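PDB 3PY9: protein kinase from Staphylococcus aureus subsp. aureus Mu50, which is a membrane Ser/Thr kinase whose extracellular region, built of PASTA domains and a C-terminal PASTA-like domain, probably binds muropeptides of the cell wall. Local coordinates for residues I141-S155 / G181-E195. Numbering follows the deposited sequence.
Sequences IKQVYVEDFEHKSFS and GDVISQSPKGKSVDE
Val-144 and Val-193 exchange backbone hydrogen bonds in the short two-stranded antiparallel sheet of a PASTA domain, strand 143-146 pairing with 191-194. Tight packing begins where valines, compact and beta-branched, suit the inner face: Val-146 CG2 presses on Val-193 CG2 at 3.4 Å, tighter than usual van der Waals contact, and the side chain of Val-146 also meets Leu-161 of helix 154-162.

Beyond the sheet, buried Gln-186 fastens residues 147-149 to strand 183-187. A glutamine amide offers both donor and acceptor, and the extended chain (chi1 -174°, chi2 -175°) carries it to two backbone groups: NE2 gives a nearly straight bond to Glu-147 O (2.9 Å), which lies in the amide plane although NE2 sits above the carbonyl plane, while OE1 accepts from Phe-149 N at 2.9 Å. NE2 also donates to Pro-188 O, so three bonds fix the amide's rotation. Further along, Val-183 sets CG2 at the ring edge of Phe-154, whose ring meets Phe-201 edge-to-face.

The solvent side is looser and charged. Lys-189, long and flexible, runs alongside Asp-148 and crosses Glu-150 at about a right angle; its NZ makes salt bridges of 3.6 Å with Asp-148 OD2 and, long, with Glu-150 OE1, and a water bridges all three groups. Asp-148, short enough to reach back, closes an Asx turn through OD1 on Glu-150 N; the longer Glu-150 spans to Gln-186 N, which OE2 takes at 3.0 Å on its anti lone pair.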
ATOM      1  N   ILE A 141       1.238   8.540   5.048  1.00 27.94           N
ATOM      2  CA  ILE A 141       0.634   9.127   3.860  1.00 27.74           C
ATOM      3  C   ILE A 141       0.635  10.651   3.971  1.00 28.15           C
ATOM      4  O   ILE A 141       0.461  11.195   5.060  1.00 28.13           O
ATOM      5  CB  ILE A 141      -0.800   8.602   3.617  1.00 28.17           C
ATOM      6  CG1 ILE A 141      -0.749   7.100   3.285  1.00 28.53           C
ATOM      7  CG2 ILE A 141      -1.448   9.365   2.488  1.00 25.88           C
ATOM      8  CD1 ILE A 141      -2.107   6.390   3.239  1.00 28.81           C
ATOM      9  N   LYS A 142       0.861  11.325   2.844  1.00 27.86           N
ATOM     10  CA  LYS A 142       0.776  12.765   2.785  1.00 28.05           C
ATOM     11  C   LYS A 142      -0.591  13.208   3.330  1.00 28.25           C
ATOM     12  O   LYS A 142      -1.635  12.662   2.919  1.00 27.60           O
ATOM     13  CB  LYS A 142       0.987  13.235   1.340  1.00 27.80           C
ATOM     14  CG  LYS A 142       0.650  14.701   1.066  1.00 27.99           C
ATOM     15  CD  LYS A 142       1.697  15.656   1.622  1.00 28.83           C
ATOM     16  CE  LYS A 142       1.132  17.052   1.695  1.00 33.60           C
ATOM     17  NZ  LYS A 142       2.137  18.109   1.882  1.00 34.05           N
ATOM     18  N   GLN A 143      -0.568  14.167   4.266  1.00 28.39           N
ATOM     19  CA  GLN A 143      -1.789  14.741   4.843  1.00 28.36           C
ATOM     20  C   GLN A 143      -2.169  15.942   4.005  1.00 28.33           C
ATOM     21  O   GLN A 143      -1.347  16.820   3.733  1.00 28.31           O
ATOM     22  CB  GLN A 143      -1.595  15.182   6.291  1.00 28.56           C
ATOM     23  CG  GLN A 143      -1.296  14.065   7.290  1.00 29.50           C
ATOM     24  CD  GLN A 143      -2.273  12.943   7.219  1.00 32.94           C
ATOM     25  OE1 GLN A 143      -1.995  11.891   6.612  1.00 32.74           O
ATOM     26  NE2 GLN A 143      -3.435  13.132   7.846  1.00 31.70           N
ATOM     27  N   VAL A 144      -3.408  15.939   3.548  1.00 28.09           N
ATOM     28  CA  VAL A 144      -3.951  17.030   2.752  1.00 28.49           C
ATOM     29  C   VAL A 144      -5.154  17.581   3.484  1.00 28.48           C
ATOM     30  O   VAL A 144      -5.971  16.815   3.992  1.00 28.97           O
ATOM     31  CB  VAL A 144      -4.379  16.545   1.363  1.00 28.54           C
ATOM     32  CG1 VAL A 144      -4.985  17.702   0.545  1.00 28.60           C
ATOM     33  CG2 VAL A 144      -3.165  15.953   0.635  1.00 29.44           C
ATOM     34  N   TYR A 145      -5.262  18.903   3.522  1.00 28.41           N
ATOM     35  CA  TYR A 145      -6.333  19.568   4.223  1.00 28.42           C
ATOM     36  C   TYR A 145      -7.646  19.478   3.439  1.00 28.51           C
ATOM     37  O   TYR A 145      -7.695  19.767   2.251  1.00 28.48           O
ATOM     38  CB  TYR A 145      -5.955  21.019   4.499  1.00 27.98           C
ATOM     39  CG  TYR A 145      -6.879  21.715   5.473  1.00 29.04           C
ATOM     40  CD1 TYR A 145      -6.598  21.731   6.830  1.00 27.32           C
ATOM     41  CD2 TYR A 145      -8.072  22.342   5.026  1.00 29.66           C
ATOM     42  CE1 TYR A 145      -7.466  22.366   7.728  1.00 29.60           C
ATOM     43  CE2 TYR A 145      -8.932  22.988   5.912  1.00 27.77           C
ATOM     44  CZ  TYR A 145      -8.638  22.978   7.261  1.00 28.60           C
ATOM     45  OH  TYR A 145      -9.473  23.613   8.154  1.00 28.34           O
ATOM     46  N   VAL A 146      -8.703  19.050   4.121  1.00 29.07           N
ATOM     47  CA  VAL A 146     -10.043  18.966   3.518  1.00 28.92           C
ATOM     48  C   VAL A 146     -10.820  20.252   3.765  1.00 29.77           C
ATOM     49  O   VAL A 146     -11.304  20.487   4.873  1.00 29.53           O
ATOM     50  CB  VAL A 146     -10.844  17.815   4.120  1.00 28.88           C
ATOM     51  CG1 VAL A 146     -12.115  17.542   3.271  1.00 26.97           C
ATOM     52  CG2 VAL A 146      -9.965  16.573   4.244  1.00 27.08           C
ATOM     53  N   GLU A 147     -10.928  21.082   2.732  1.00 30.40           N
ATOM     54  CA  GLU A 147     -11.670  22.325   2.832  1.00 31.02           C
ATOM     55  C   GLU A 147     -13.152  22.104   3.175  1.00 31.45           C
ATOM     56  O   GLU A 147     -13.845  21.284   2.549  1.00 31.29           O
ATOM     57  CB  GLU A 147     -11.535  23.171   1.570  1.00 30.85           C
ATOM     58  CG  GLU A 147     -12.120  24.571   1.795  1.00 32.20           C
ATOM     59  CD  GLU A 147     -12.033  25.477   0.595  1.00 33.89           C
ATOM     60  OE1 GLU A 147     -11.449  25.078  -0.437  1.00 35.54           O
ATOM     61  OE2 GLU A 147     -12.525  26.611   0.707  1.00 33.15           O
ATOM     62  N   ASP A 148     -13.613  22.844   4.186  1.00 31.85           N
ATOM     63  CA  ASP A 148     -14.988  22.753   4.667  1.00 32.11           C
ATOM     64  C   ASP A 148     -15.872  23.566   3.752  1.00 32.50           C
ATOM     65  O   ASP A 148     -15.775  24.794   3.702  1.00 32.66           O
ATOM     66  CB  ASP A 148     -15.060  23.282   6.094  1.00 32.24           C
ATOM     67  CG  ASP A 148     -16.414  23.071   6.753  1.00 31.25           C
ATOM     68  OD1 ASP A 148     -17.425  22.765   6.063  1.00 29.77           O
ATOM     69  OD2 ASP A 148     -16.447  23.236   7.996  1.00 29.27           O
ATOM     70  N   PHE A 149     -16.720  22.865   3.014  1.00 33.31           N
ATOM     71  CA  PHE A 149     -17.616  23.477   2.046  1.00 34.19           C
ATOM     72  C   PHE A 149     -19.093  23.424   2.494  1.00 35.28           C
ATOM     73  O   PHE A 149     -20.002  23.580   1.664  1.00 34.92           O
ATOM     74  CB  PHE A 149     -17.484  22.777   0.693  1.00 34.18           C
ATOM     75  CG  PHE A 149     -16.288  23.228  -0.143  1.00 34.60           C
ATOM     76  CD1 PHE A 149     -16.261  24.494  -0.732  1.00 34.93           C
ATOM     77  CD2 PHE A 149     -15.220  22.357  -0.377  1.00 33.51           C
ATOM     78  CE1 PHE A 149     -15.178  24.895  -1.537  1.00 36.58           C
ATOM     79  CE2 PHE A 149     -14.136  22.744  -1.166  1.00 34.74           C
ATOM     80  CZ  PHE A 149     -14.107  24.017  -1.745  1.00 35.17           C
ATOM     81  N   GLU A 150     -19.344  23.194   3.783  1.00 36.00           N
ATOM     82  CA  GLU A 150     -20.731  23.082   4.220  1.00 37.80           C
ATOM     83  C   GLU A 150     -21.484  24.353   3.854  1.00 38.88           C
ATOM     84  O   GLU A 150     -20.964  25.448   4.040  1.00 38.98           O
ATOM     85  CB  GLU A 150     -20.850  22.700   5.697  1.00 37.45           C
ATOM     86  CG  GLU A 150     -20.702  21.183   5.888  1.00 37.70           C
ATOM     87  CD  GLU A 150     -21.043  20.677   7.286  1.00 37.77           C
ATOM     88  OE1 GLU A 150     -21.155  21.488   8.238  1.00 38.73           O
ATOM     89  OE2 GLU A 150     -21.175  19.446   7.431  1.00 35.47           O
ATOM     90  N   HIS A 151     -22.675  24.184   3.282  1.00 40.33           N
ATOM     91  CA  HIS A 151     -23.522  25.293   2.815  1.00 42.07           C
ATOM     92  C   HIS A 151     -22.961  26.057   1.618  1.00 43.08           C
ATOM     93  O   HIS A 151     -23.388  27.187   1.354  1.00 44.19           O
ATOM     94  CB  HIS A 151     -23.864  26.300   3.934  1.00 42.02           C
ATOM     95  CG  HIS A 151     -24.621  25.713   5.085  1.00 42.49           C
ATOM     96  ND1 HIS A 151     -25.221  24.473   5.035  1.00 43.41           N
ATOM     97  CD2 HIS A 151     -24.906  26.218   6.309  1.00 43.67           C
ATOM     98  CE1 HIS A 151     -25.814  24.226   6.190  1.00 42.78           C
ATOM     99  NE2 HIS A 151     -25.644  25.272   6.978  1.00 41.93           N
ATOM    100  N   LYS A 152     -22.005  25.472   0.904  1.00 43.48           N
ATOM    101  CA  LYS A 152     -21.516  26.083  -0.333  1.00 43.92           C
ATOM    102  C   LYS A 152     -21.910  25.198  -1.516  1.00 43.83           C
ATOM    103  O   LYS A 152     -22.595  24.190  -1.334  1.00 44.09           O
ATOM    104  CB  LYS A 152     -20.001  26.353  -0.268  1.00 44.14           C
ATOM    105  CG  LYS A 152     -19.589  27.343   0.826  1.00 44.94           C
ATOM    106  CD  LYS A 152     -19.360  28.762   0.290  1.00 47.03           C
ATOM    107  CE  LYS A 152     -19.770  29.792   1.347  1.00 49.09           C
ATOM    108  NZ  LYS A 152     -19.384  31.204   1.057  1.00 50.09           N
ATOM    109  N   SER A 153     -21.501  25.572  -2.722  1.00 43.87           N
ATOM    110  CA  SER A 153     -21.866  24.799  -3.912  1.00 44.01           C
ATOM    111  C   SER A 153     -21.137  23.460  -3.964  1.00 43.77           C
ATOM    112  O   SER A 153     -19.902  23.405  -3.835  1.00 44.14           O
ATOM    113  CB  SER A 153     -21.574  25.590  -5.185  1.00 44.08           C
ATOM    114  OG  SER A 153     -21.372  24.705  -6.274  1.00 46.04           O
ATOM    115  N   PHE A 154     -21.891  22.387  -4.162  1.00 42.69           N
ATOM    116  CA  PHE A 154     -21.279  21.080  -4.293  1.00 42.56           C
ATOM    117  C   PHE A 154     -20.347  20.982  -5.514  1.00 43.18           C
ATOM    118  O   PHE A 154     -19.290  20.336  -5.437  1.00 43.55           O
ATOM    119  CB  PHE A 154     -22.319  19.972  -4.309  1.00 41.31           C
ATOM    120  CG  PHE A 154     -21.739  18.605  -4.572  1.00 41.33           C
ATOM    121  CD1 PHE A 154     -20.852  18.020  -3.668  1.00 38.69           C
ATOM    122  CD2 PHE A 154     -22.078  17.903  -5.725  1.00 39.89           C
ATOM    123  CE1 PHE A 154     -20.320  16.758  -3.903  1.00 38.23           C
ATOM    124  CE2 PHE A 154     -21.537  16.634  -5.968  1.00 40.68           C
ATOM    125  CZ  PHE A 154     -20.654  16.061  -5.056  1.00 38.67           C
ATOM    126  N   SER A 155     -20.730  21.624  -6.620  1.00 43.31           N
ATOM    127  CA  SER A 155     -19.940  21.598  -7.863  1.00 43.73           C
ATOM    128  C   SER A 155     -18.531  22.095  -7.642  1.00 43.67           C
ATOM    129  O   SER A 155     -17.562  21.462  -8.074  1.00 43.98           O
ATOM    130  CB  SER A 155     -20.602  22.445  -8.952  1.00 43.50           C
ATOM    131  OG  SER A 155     -21.648  21.717  -9.547  1.00 43.76           O
ATOM    132  N   GLY A 181     -28.168  22.101  -4.980  1.00 47.04           N
ATOM    133  CA  GLY A 181     -26.777  21.927  -5.367  1.00 45.82           C
ATOM    134  C   GLY A 181     -25.796  22.460  -4.339  1.00 45.68           C
ATOM    135  O   GLY A 181     -24.577  22.438  -4.568  1.00 45.38           O
ATOM    136  N   ASP A 182     -26.326  22.961  -3.224  1.00 44.52           N
ATOM    137  CA  ASP A 182     -25.511  23.322  -2.076  1.00 43.82           C
ATOM    138  C   ASP A 182     -25.437  22.147  -1.089  1.00 42.86           C
ATOM    139  O   ASP A 182     -26.332  21.300  -1.042  1.00 42.81           O
ATOM    140  CB  ASP A 182     -26.030  24.592  -1.375  1.00 43.70           C
ATOM    141  CG  ASP A 182     -25.618  25.869  -2.083  1.00 45.48           C
ATOM    142  OD1 ASP A 182     -25.217  25.812  -3.272  1.00 46.26           O
ATOM    143  OD2 ASP A 182     -25.697  26.947  -1.446  1.00 47.36           O
ATOM    144  N   VAL A 183     -24.364  22.138  -0.298  1.00 41.54           N
ATOM    145  CA  VAL A 183     -24.009  21.033   0.566  1.00 39.62           C
ATOM    146  C   VAL A 183     -24.737  21.147   1.901  1.00 39.23           C
ATOM    147  O   VAL A 183     -24.560  22.126   2.648  1.00 38.47           O
ATOM    148  CB  VAL A 183     -22.477  21.019   0.814  1.00 39.86           C
ATOM    149  CG1 VAL A 183     -22.106  20.002   1.895  1.00 37.82           C
ATOM    150  CG2 VAL A 183     -21.705  20.788  -0.497  1.00 38.92           C
ATOM    151  N   ILE A 184     -25.548  20.131   2.191  1.00 38.48           N
ATOM    152  CA  ILE A 184     -26.155  19.964   3.504  1.00 38.24           C
ATOM    153  C   ILE A 184     -25.068  19.624   4.508  1.00 37.13           C
ATOM    154  O   ILE A 184     -24.950  20.276   5.522  1.00 36.97           O
ATOM    155  CB  ILE A 184     -27.219  18.815   3.546  1.00 38.14           C
ATOM    156  CG1 ILE A 184     -28.142  18.832   2.320  1.00 39.36           C
ATOM    157  CG2 ILE A 184     -28.010  18.849   4.865  1.00 39.40           C
ATOM    158  CD1 ILE A 184     -28.939  20.077   2.163  1.00 39.52           C
ATOM    159  N   SER A 185     -24.276  18.595   4.211  1.00 36.65           N
ATOM    160  CA  SER A 185     -23.267  18.106   5.151  1.00 35.74           C
ATOM    161  C   SER A 185     -22.045  17.507   4.463  1.00 34.86           C
ATOM    162  O   SER A 185     -22.124  17.054   3.313  1.00 33.80           O
ATOM    163  CB  SER A 185     -23.877  17.073   6.094  1.00 35.62           C
ATOM    164  OG  SER A 185     -24.046  15.839   5.422  1.00 36.43           O
ATOM    165  N   GLN A 186     -20.929  17.490   5.195  1.00 34.43           N
ATOM    166  CA  GLN A 186     -19.636  17.019   4.666  1.00 33.76           C
ATOM    167  C   GLN A 186     -18.827  16.306   5.720  1.00 33.31           C
ATOM    168  O   GLN A 186     -18.696  16.780   6.847  1.00 33.56           O
ATOM    169  CB  GLN A 186     -18.802  18.184   4.130  1.00 34.13           C
ATOM    170  CG  GLN A 186     -17.489  17.786   3.417  1.00 32.38           C
ATOM    171  CD  GLN A 186     -16.671  19.013   3.024  1.00 34.14           C
ATOM    172  OE1 GLN A 186     -17.241  20.077   2.731  1.00 33.58           O
ATOM    173  NE2 GLN A 186     -15.330  18.880   3.032  1.00 31.42           N
ATOM    174  N   SER A 187     -18.252  15.180   5.323  1.00 32.44           N
ATOM    175  CA  SER A 187     -17.449  14.370   6.203  1.00 31.20           C
ATOM    176  C   SER A 187     -16.362  13.662   5.398  1.00 29.91           C
ATOM    177  O   SER A 187     -16.672  12.959   4.441  1.00 29.25           O
ATOM    178  CB  SER A 187     -18.351  13.337   6.883  1.00 31.33           C
ATOM    179  OG  SER A 187     -17.614  12.585   7.811  1.00 32.98           O
ATOM    180  N   PRO A 188     -15.084  13.856   5.782  1.00 28.89           N
ATOM    181  CA  PRO A 188     -14.632  14.849   6.782  1.00 28.29           C
ATOM    182  C   PRO A 188     -14.551  16.274   6.224  1.00 27.41           C
ATOM    183  O   PRO A 188     -14.741  16.472   5.019  1.00 27.11           O
ATOM    184  CB  PRO A 188     -13.244  14.337   7.164  1.00 28.02           C
ATOM    185  CG  PRO A 188     -12.760  13.711   5.906  1.00 28.08           C
ATOM    186  CD  PRO A 188     -13.964  13.029   5.307  1.00 28.93           C
ATOM    187  N   LYS A 189     -14.273  17.248   7.094  1.00 26.25           N
ATOM    188  CA  LYS A 189     -14.163  18.674   6.706  1.00 25.81           C
ATOM    189  C   LYS A 189     -13.352  19.379   7.774  1.00 25.05           C
ATOM    190  O   LYS A 189     -13.345  18.924   8.930  1.00 25.02           O
ATOM    191  CB  LYS A 189     -15.567  19.339   6.629  1.00 25.98           C
ATOM    192  CG  LYS A 189     -16.246  19.459   8.025  1.00 24.97           C
ATOM    193  CD  LYS A 189     -17.740  19.761   7.955  1.00 26.04           C
ATOM    194  CE  LYS A 189     -18.354  19.638   9.359  1.00 27.63           C
ATOM    195  NZ  LYS A 189     -18.095  20.886  10.099  1.00 30.17           N
ATOM    196  N   GLY A 190     -12.699  20.478   7.405  1.00 24.46           N
ATOM    197  CA  GLY A 190     -11.998  21.343   8.371  1.00 25.43           C
ATOM    198  C   GLY A 190     -10.803  20.723   9.075  1.00 26.05           C
ATOM    199  O   GLY A 190     -10.469  21.077  10.224  1.00 25.43           O
ATOM    200  N   LYS A 191     -10.127  19.829   8.357  1.00 26.59           N
ATOM    201  CA  LYS A 191      -9.237  18.834   8.940  1.00 27.68           C
ATOM    202  C   LYS A 191      -8.300  18.352   7.838  1.00 26.15           C
ATOM    203  O   LYS A 191      -8.744  18.171   6.721  1.00 25.44           O
ATOM    204  CB  LYS A 191     -10.123  17.634   9.327  1.00 27.43           C
ATOM    205  CG  LYS A 191      -9.786  16.927  10.599  1.00 30.97           C
ATOM    206  CD  LYS A 191     -10.417  15.525  10.636  1.00 30.16           C
ATOM    207  CE  LYS A 191     -11.906  15.560  10.975  1.00 37.20           C
ATOM    208  NZ  LYS A 191     -12.342  14.298  11.702  1.00 38.53           N
ATOM    209  N   SER A 192      -7.021  18.117   8.140  1.00 25.92           N
ATOM    210  CA  SER A 192      -6.193  17.358   7.218  1.00 24.70           C
ATOM    211  C   SER A 192      -6.337  15.851   7.419  1.00 24.10           C
ATOM    212  O   SER A 192      -6.415  15.382   8.533  1.00 23.31           O
ATOM    213  CB  SER A 192      -4.721  17.797   7.255  1.00 25.46           C
ATOM    214  OG  SER A 192      -4.165  17.717   8.555  1.00 25.26           O
ATOM    215  N   VAL A 193      -6.409  15.107   6.321  1.00 23.71           N
ATOM    216  CA  VAL A 193      -6.553  13.646   6.343  1.00 24.50           C
ATOM    217  C   VAL A 193      -5.683  13.071   5.206  1.00 25.37           C
ATOM    218  O   VAL A 193      -5.204  13.823   4.357  1.00 25.19           O
ATOM    219  CB  VAL A 193      -8.033  13.220   6.108  1.00 24.29           C
ATOM    220  CG1 VAL A 193      -8.997  13.896   7.130  1.00 24.63           C
ATOM    221  CG2 VAL A 193      -8.455  13.590   4.708  1.00 23.13           C
ATOM    222  N   ASP A 194      -5.485  11.755   5.190  1.00 26.52           N
ATOM    223  CA  ASP A 194      -4.657  11.097   4.173  1.00 27.37           C
ATOM    224  C   ASP A 194      -5.028  11.580   2.781  1.00 28.11           C
ATOM    225  O   ASP A 194      -6.215  11.594   2.413  1.00 28.49           O
ATOM    226  CB  ASP A 194      -4.857   9.575   4.197  1.00 27.29           C
ATOM    227  CG  ASP A 194      -4.417   8.931   5.489  1.00 27.84           C
ATOM    228  OD1 ASP A 194      -3.694   9.556   6.285  1.00 28.84           O
ATOM    229  OD2 ASP A 194      -4.795   7.767   5.713  1.00 29.66           O
ATOM    230  N   GLU A 195      -4.022  11.963   2.010  1.00 28.41           N
ATOM    231  CA  GLU A 195      -4.168  12.173   0.561  1.00 29.17           C
ATOM    232  C   GLU A 195      -4.985  11.058  -0.086  1.00 29.21           C
ATOM    233  O   GLU A 195      -4.777   9.880   0.199  1.00 29.73           O
ATOM    234  CB  GLU A 195      -2.773  12.256  -0.075  1.00 29.62           C
ATOM    235  CG  GLU A 195      -2.723  12.382  -1.592  1.00 29.62           C
ATOM    236  CD  GLU A 195      -1.311  12.533  -2.061  1.00 30.84           C
ATOM    237  OE1 GLU A 195      -0.465  11.718  -1.617  1.00 30.56           O
ATOM    238  OE2 GLU A 195      -1.049  13.472  -2.852  1.00 31.24           O
TER
HETATM  239  O   HOH W   1       1.285  10.253   0.177  1.00 30.35           O
HETATM  240  O   HOH W   2     -19.369  23.378   8.766  1.00 29.15           O